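Local atomic coordinates of putative short-chain dehydrogenase/reductase (Corynebacterium glutamicum, PDB entry 3E9N), a protein that probably acts as an NAD(P)-dependent oxidoreductase of the short-chain dehydrogenase/reductase family, perhaps an acetoacetyl-CoA reductase, although its substrate is not established. Residues A[98-111]-A[144-156]. Sequence-based numbering, arbitrary orientation.
Sequences EWHAHLDLNVIVPA and TIYAASKHALRGL
Ile145 lies over one face of the Trp99 indole in a CH-pi contact, its CG1 3.6 Å from the centroid of the five-membered ring and 19° off the ring normal. With CG1 beside the backbone N (chi1 -60°), Ile145 turns CD1 along the pyrrole side and on toward the Glu98 carboxylate, while its other branch, CG2, packs 3.7 Å from His102 CB. Ala148 CB meets the edge of the indole at Trp99 CH2 (3.6 Å), and Thr144 CG2 approaches the benzo ring of Trp99 obliquely, near CZ2. The rings of His102 and Tyr146 also meet obliquely but are modelled too close, so their exact geometry is doubtful.

The two helices run almost parallel, 6° between their segment axes and 8.9 Å apart at closest approach. They belong to the Rossmann-type fold of short-chain dehydrogenases, where helices 95-124 and 144-164 are the crossover helices of two successive beta-alpha-beta units (strands 78-81, 127-131 and 170-176) and lie on the same side of the parallel sheet. In this family the same pair commonly builds a four-helix dimer interface; here a second subunit packs its Trp99 on Ala111 and its Thr144 on Leu156.

Knobs-into-holes packing fills the middle. The Val107 side chain enters the hole made by Ser149, Ala152, Leu153 and Leu156, with CG2 3.8 Å from Ala152 CB; reciprocally, Ser149 sits among His102, Leu103, Asn106 and Val107. The Ser149 hydroxyl turns back on its own helix, where the carbonyls of Ile145 and Tyr146 compete for its proton. Farther along, Leu153 CD1 touches Asn106 O (3.3 Å), and Leu156 CD2 reaches Ala111 CB (3.6 Å). Segment 98-111 of helix 95-124 widens into a pi-type turn at 104-108, where Leu103 O accepts from both Val107 N and Ile108 N.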
loop_
_atom_site.group_PDB
_atom_site.type_symbol
_atom_site.label_atom_id
_atom_site.label_comp_id
_atom_site.label_asym_id
_atom_site.label_seq_id
_atom_site.Cartn_x
_atom_site.Cartn_y
_atom_site.Cartn_z
ATOM N N GLU A 98 -2.923 -16.370 22.316
ATOM C CA GLU A 98 -2.549 -15.029 21.887
ATOM C C GLU A 98 -3.216 -14.566 20.548
ATOM O O GLU A 98 -3.813 -13.511 20.507
ATOM C CB GLU A 98 -1.051 -14.983 21.770
ATOM C CG GLU A 98 -0.397 -13.703 22.292
ATOM C CD GLU A 98 1.132 -13.876 22.353
ATOM O OE1 GLU A 98 1.610 -14.694 23.203
ATOM O OE2 GLU A 98 1.850 -13.243 21.539
ATOM N N TRP A 99 -3.142 -15.361 19.471
ATOM C CA TRP A 99 -3.931 -15.099 18.262
ATOM C C TRP A 99 -5.408 -14.805 18.517
ATOM O O TRP A 99 -5.967 -13.856 17.945
ATOM C CB TRP A 99 -3.871 -16.283 17.292
ATOM C CG TRP A 99 -2.672 -16.247 16.450
ATOM C CD1 TRP A 99 -1.545 -17.013 16.579
ATOM C CD2 TRP A 99 -2.452 -15.388 15.330
ATOM N NE1 TRP A 99 -0.642 -16.689 15.593
ATOM C CE2 TRP A 99 -1.180 -15.706 14.803
ATOM C CE3 TRP A 99 -3.225 -14.421 14.694
ATOM C CZ2 TRP A 99 -0.646 -15.055 13.693
ATOM C CZ3 TRP A 99 -2.678 -13.765 13.591
ATOM C CH2 TRP A 99 -1.405 -14.094 13.104
ATOM N N HIS A 100 -6.046 -15.660 19.299
ATOM C CA HIS A 100 -7.476 -15.499 19.558
ATOM C C HIS A 100 -7.732 -14.208 20.339
ATOM O O HIS A 100 -8.621 -13.434 20.018
ATOM C CB HIS A 100 -8.048 -16.689 20.336
ATOM C CG HIS A 100 -8.187 -17.929 19.521
ATOM N ND1 HIS A 100 -8.999 -18.006 18.404
ATOM C CD2 HIS A 100 -7.627 -19.159 19.665
ATOM C CE1 HIS A 100 -8.930 -19.224 17.892
ATOM N NE2 HIS A 100 -8.104 -19.942 18.637
ATOM N N ALA A 101 -6.921 -13.956 21.346
ATOM C CA ALA A 101 -7.101 -12.746 22.145
ATOM C C ALA A 101 -6.998 -11.470 21.271
ATOM O O ALA A 101 -7.866 -10.587 21.293
ATOM C CB ALA A 101 -6.071 -12.722 23.271
ATOM N N HIS A 102 -5.908 -11.353 20.525
ATOM C CA HIS A 102 -5.735 -10.215 19.646
ATOM C C HIS A 102 -6.795 -10.043 18.560
ATOM O O HIS A 102 -7.332 -8.940 18.412
ATOM C CB HIS A 102 -4.389 -10.272 18.982
ATOM C CG HIS A 102 -3.351 -9.515 19.709
ATOM N ND1 HIS A 102 -3.165 -8.155 19.531
ATOM C CD2 HIS A 102 -2.421 -9.920 20.608
ATOM C CE1 HIS A 102 -2.160 -7.758 20.297
ATOM N NE2 HIS A 102 -1.688 -8.810 20.956
ATOM N N LEU A 103 -7.054 -11.095 17.781
ATOM C CA LEU A 103 -8.015 -10.997 16.695
ATOM C C LEU A 103 -9.376 -10.744 17.250
ATOM O O LEU A 103 -10.145 -10.010 16.636
ATOM C CB LEU A 103 -8.072 -12.268 15.850
ATOM C CG LEU A 103 -6.807 -12.426 15.028
ATOM C CD1 LEU A 103 -6.835 -13.711 14.186
ATOM C CD2 LEU A 103 -6.635 -11.202 14.156
ATOM N N ASP A 104 -9.727 -11.388 18.360
ATOM C CA ASP A 104 -11.065 -11.185 18.941
ATOM C C ASP A 104 -11.229 -9.688 19.251
ATOM O O ASP A 104 -12.149 -9.013 18.799
ATOM C CB ASP A 104 -11.237 -11.961 20.257
ATOM C CG ASP A 104 -11.658 -13.399 20.045
ATOM O OD1 ASP A 104 -11.674 -14.169 21.036
ATOM O OD2 ASP A 104 -11.957 -13.774 18.884
ATOM N N LEU A 105 -10.287 -9.175 20.007
ATOM C CA LEU A 105 -10.427 -7.841 20.509
ATOM C C LEU A 105 -10.172 -6.755 19.460
ATOM O O LEU A 105 -10.892 -5.777 19.456
ATOM C CB LEU A 105 -9.524 -7.648 21.710
ATOM C CG LEU A 105 -9.708 -6.322 22.426
ATOM C CD1 LEU A 105 -11.146 -6.195 22.897
ATOM C CD2 LEU A 105 -8.724 -6.288 23.614
ATOM N N ASN A 106 -9.175 -6.925 18.575
ATOM C CA ASN A 106 -8.794 -5.858 17.611
ATOM C C ASN A 106 -9.588 -5.859 16.276
ATOM O O ASN A 106 -9.619 -4.859 15.541
ATOM C CB ASN A 106 -7.303 -5.900 17.289
ATOM C CG ASN A 106 -6.405 -5.827 18.530
ATOM O OD1 ASN A 106 -6.792 -5.292 19.561
ATOM N ND2 ASN A 106 -5.151 -6.319 18.399
ATOM N N VAL A 107 -10.220 -6.989 15.952
ATOM C CA VAL A 107 -10.839 -7.126 14.641
ATOM C C VAL A 107 -12.289 -7.584 14.777
ATOM O O VAL A 107 -13.188 -6.930 14.242
ATOM C CB VAL A 107 -10.065 -8.125 13.774
ATOM C CG1 VAL A 107 -10.689 -8.250 12.405
ATOM C CG2 VAL A 107 -8.598 -7.711 13.660
ATOM N N ILE A 108 -12.545 -8.679 15.497
ATOM C CA ILE A 108 -13.912 -9.218 15.498
ATOM C C ILE A 108 -14.918 -8.348 16.279
ATOM O O ILE A 108 -15.987 -8.016 15.793
ATOM C CB ILE A 108 -13.975 -10.716 15.870
ATOM C CG1 ILE A 108 -12.982 -11.532 15.026
ATOM C CG2 ILE A 108 -15.387 -11.207 15.628
ATOM C CD1 ILE A 108 -12.689 -13.029 15.505
ATOM N N VAL A 109 -14.504 -7.865 17.445
ATOM C CA VAL A 109 -15.328 -6.996 18.239
ATOM C C VAL A 109 -15.662 -5.706 17.435
ATOM O O VAL A 109 -16.839 -5.414 17.250
ATOM C CB VAL A 109 -14.663 -6.709 19.589
ATOM C CG1 VAL A 109 -15.250 -5.460 20.197
ATOM C CG2 VAL A 109 -14.771 -7.945 20.530
ATOM N N PRO A 110 -14.647 -4.968 16.896
ATOM C CA PRO A 110 -15.072 -3.782 16.073
ATOM C C PRO A 110 -16.052 -4.130 14.965
ATOM O O PRO A 110 -17.069 -3.458 14.825
ATOM C CB PRO A 110 -13.764 -3.214 15.523
ATOM C CG PRO A 110 -12.682 -3.637 16.591
ATOM C CD PRO A 110 -13.176 -5.046 17.057
ATOM N N ALA A 111 -15.802 -5.189 14.217
ATOM C CA ALA A 111 -16.741 -5.595 13.200
ATOM C C ALA A 111 -18.123 -5.931 13.775
ATOM O O ALA A 111 -19.132 -5.575 13.192
ATOM C CB ALA A 111 -16.218 -6.798 12.456
ATOM N N THR A 144 4.332 -11.236 14.622
ATOM C CA THR A 144 3.547 -11.765 13.543
ATOM C C THR A 144 2.055 -11.500 13.808
ATOM O O THR A 144 1.297 -11.181 12.897
ATOM C CB THR A 144 3.871 -13.274 13.430
ATOM O OG1 THR A 144 4.214 -13.633 12.079
ATOM C CG2 THR A 144 2.750 -14.132 13.948
ATOM N N ILE A 145 1.648 -11.582 15.068
ATOM C CA ILE A 145 0.261 -11.431 15.422
ATOM C C ILE A 145 -0.168 -9.974 15.352
ATOM O O ILE A 145 -1.299 -9.666 14.983
ATOM C CB ILE A 145 0.010 -11.978 16.850
ATOM C CG1 ILE A 145 0.371 -13.456 16.901
ATOM C CG2 ILE A 145 -1.430 -11.749 17.276
ATOM C CD1 ILE A 145 0.262 -14.093 18.261
ATOM N N TYR A 146 0.740 -9.070 15.690
ATOM C CA TYR A 146 0.387 -7.682 15.700
ATOM C C TYR A 146 0.240 -7.166 14.298
ATOM O O TYR A 146 -0.747 -6.528 13.998
ATOM C CB TYR A 146 1.351 -6.872 16.574
ATOM C CG TYR A 146 1.611 -7.629 17.868
ATOM C CD1 TYR A 146 0.566 -8.279 18.527
ATOM C CD2 TYR A 146 2.895 -7.752 18.400
ATOM C CE1 TYR A 146 0.791 -9.013 19.703
ATOM C CE2 TYR A 146 3.125 -8.490 19.592
ATOM C CZ TYR A 146 2.057 -9.111 20.225
ATOM O OH TYR A 146 2.245 -9.842 21.365
ATOM N N ALA A 147 1.171 -7.529 13.423
ATOM C CA ALA A 147 1.097 -7.182 12.000
ATOM C C ALA A 147 -0.202 -7.691 11.393
ATOM O O ALA A 147 -0.868 -6.977 10.655
ATOM C CB ALA A 147 2.305 -7.763 11.253
ATOM N N ALA A 148 -0.599 -8.900 11.746
ATOM C CA ALA A 148 -1.742 -9.483 11.084
ATOM C C ALA A 148 -3.037 -8.802 11.474
ATOM O O ALA A 148 -3.884 -8.489 10.627
ATOM C CB ALA A 148 -1.807 -10.955 11.306
ATOM N N SER A 149 -3.187 -8.540 12.761
ATOM C CA SER A 149 -4.397 -7.916 13.239
ATOM C C SER A 149 -4.486 -6.473 12.807
ATOM O O SER A 149 -5.573 -5.995 12.500
ATOM C CB SER A 149 -4.525 -8.024 14.738
ATOM O OG SER A 149 -3.364 -7.492 15.336
ATOM N N LYS A 150 -3.374 -5.752 12.746
ATOM C CA LYS A 150 -3.512 -4.369 12.285
ATOM C C LYS A 150 -3.777 -4.300 10.786
ATOM O O LYS A 150 -4.494 -3.400 10.344
ATOM C CB LYS A 150 -2.342 -3.483 12.688
ATOM C CG LYS A 150 -1.141 -3.479 11.772
ATOM C CD LYS A 150 -0.158 -2.314 12.124
ATOM C CE LYS A 150 0.694 -2.569 13.446
ATOM N NZ LYS A 150 2.122 -3.129 13.300
ATOM N N HIS A 151 -3.222 -5.256 10.021
ATOM C CA HIS A 151 -3.538 -5.339 8.609
ATOM C C HIS A 151 -4.969 -5.811 8.435
ATOM O O HIS A 151 -5.700 -5.269 7.589
ATOM C CB HIS A 151 -2.536 -6.208 7.838
ATOM C CG HIS A 151 -1.274 -5.481 7.500
ATOM N ND1 HIS A 151 -0.079 -5.721 8.143
ATOM C CD2 HIS A 151 -1.043 -4.445 6.656
ATOM C CE1 HIS A 151 0.847 -4.896 7.680
ATOM N NE2 HIS A 151 0.286 -4.109 6.778
ATOM N N ALA A 152 -5.400 -6.731 9.302
ATOM C CA ALA A 152 -6.794 -7.157 9.301
ATOM C C ALA A 152 -7.814 -6.008 9.546
ATOM O O ALA A 152 -8.815 -5.839 8.808
ATOM C CB ALA A 152 -6.977 -8.258 10.302
ATOM N N LEU A 153 -7.536 -5.206 10.571
ATOM C CA LEU A 153 -8.437 -4.177 11.024
ATOM C C LEU A 153 -8.578 -3.180 9.882
ATOM O O LEU A 153 -9.648 -2.676 9.583
ATOM C CB LEU A 153 -7.846 -3.530 12.262
ATOM C CG LEU A 153 -8.546 -2.276 12.752
ATOM C CD1 LEU A 153 -10.055 -2.558 13.209
ATOM C CD2 LEU A 153 -7.734 -1.758 13.891
ATOM N N ARG A 154 -7.485 -2.968 9.184
ATOM C CA ARG A 154 -7.464 -2.031 8.090
ATOM C C ARG A 154 -8.297 -2.476 6.898
ATOM O O ARG A 154 -9.004 -1.645 6.322
ATOM C CB ARG A 154 -6.020 -1.720 7.667
ATOM C CG ARG A 154 -5.973 -0.778 6.440
ATOM C CD ARG A 154 -6.586 0.613 6.757
ATOM N NE ARG A 154 -6.478 1.495 5.594
ATOM C CZ ARG A 154 -5.591 2.488 5.504
ATOM N NH1 ARG A 154 -5.528 3.223 4.417
ATOM N NH2 ARG A 154 -4.793 2.760 6.521
ATOM N N GLY A 155 -8.237 -3.761 6.519
ATOM C CA GLY A 155 -9.140 -4.274 5.453
ATOM C C GLY A 155 -10.629 -4.270 5.833
ATOM O O GLY A 155 -11.524 -4.079 4.990
ATOM N N LEU A 156 -10.899 -4.534 7.098
ATOM C CA LEU A 156 -12.240 -4.416 7.668
ATOM C C LEU A 156 -12.741 -2.978 7.474
ATOM O O LEU A 156 -13.803 -2.775 6.908
ATOM C CB LEU A 156 -12.218 -4.746 9.196
ATOM C CG LEU A 156 -13.497 -4.453 10.024
ATOM C CD1 LEU A 156 -14.740 -5.095 9.443
ATOM C CD2 LEU A 156 -13.328 -4.900 11.446
#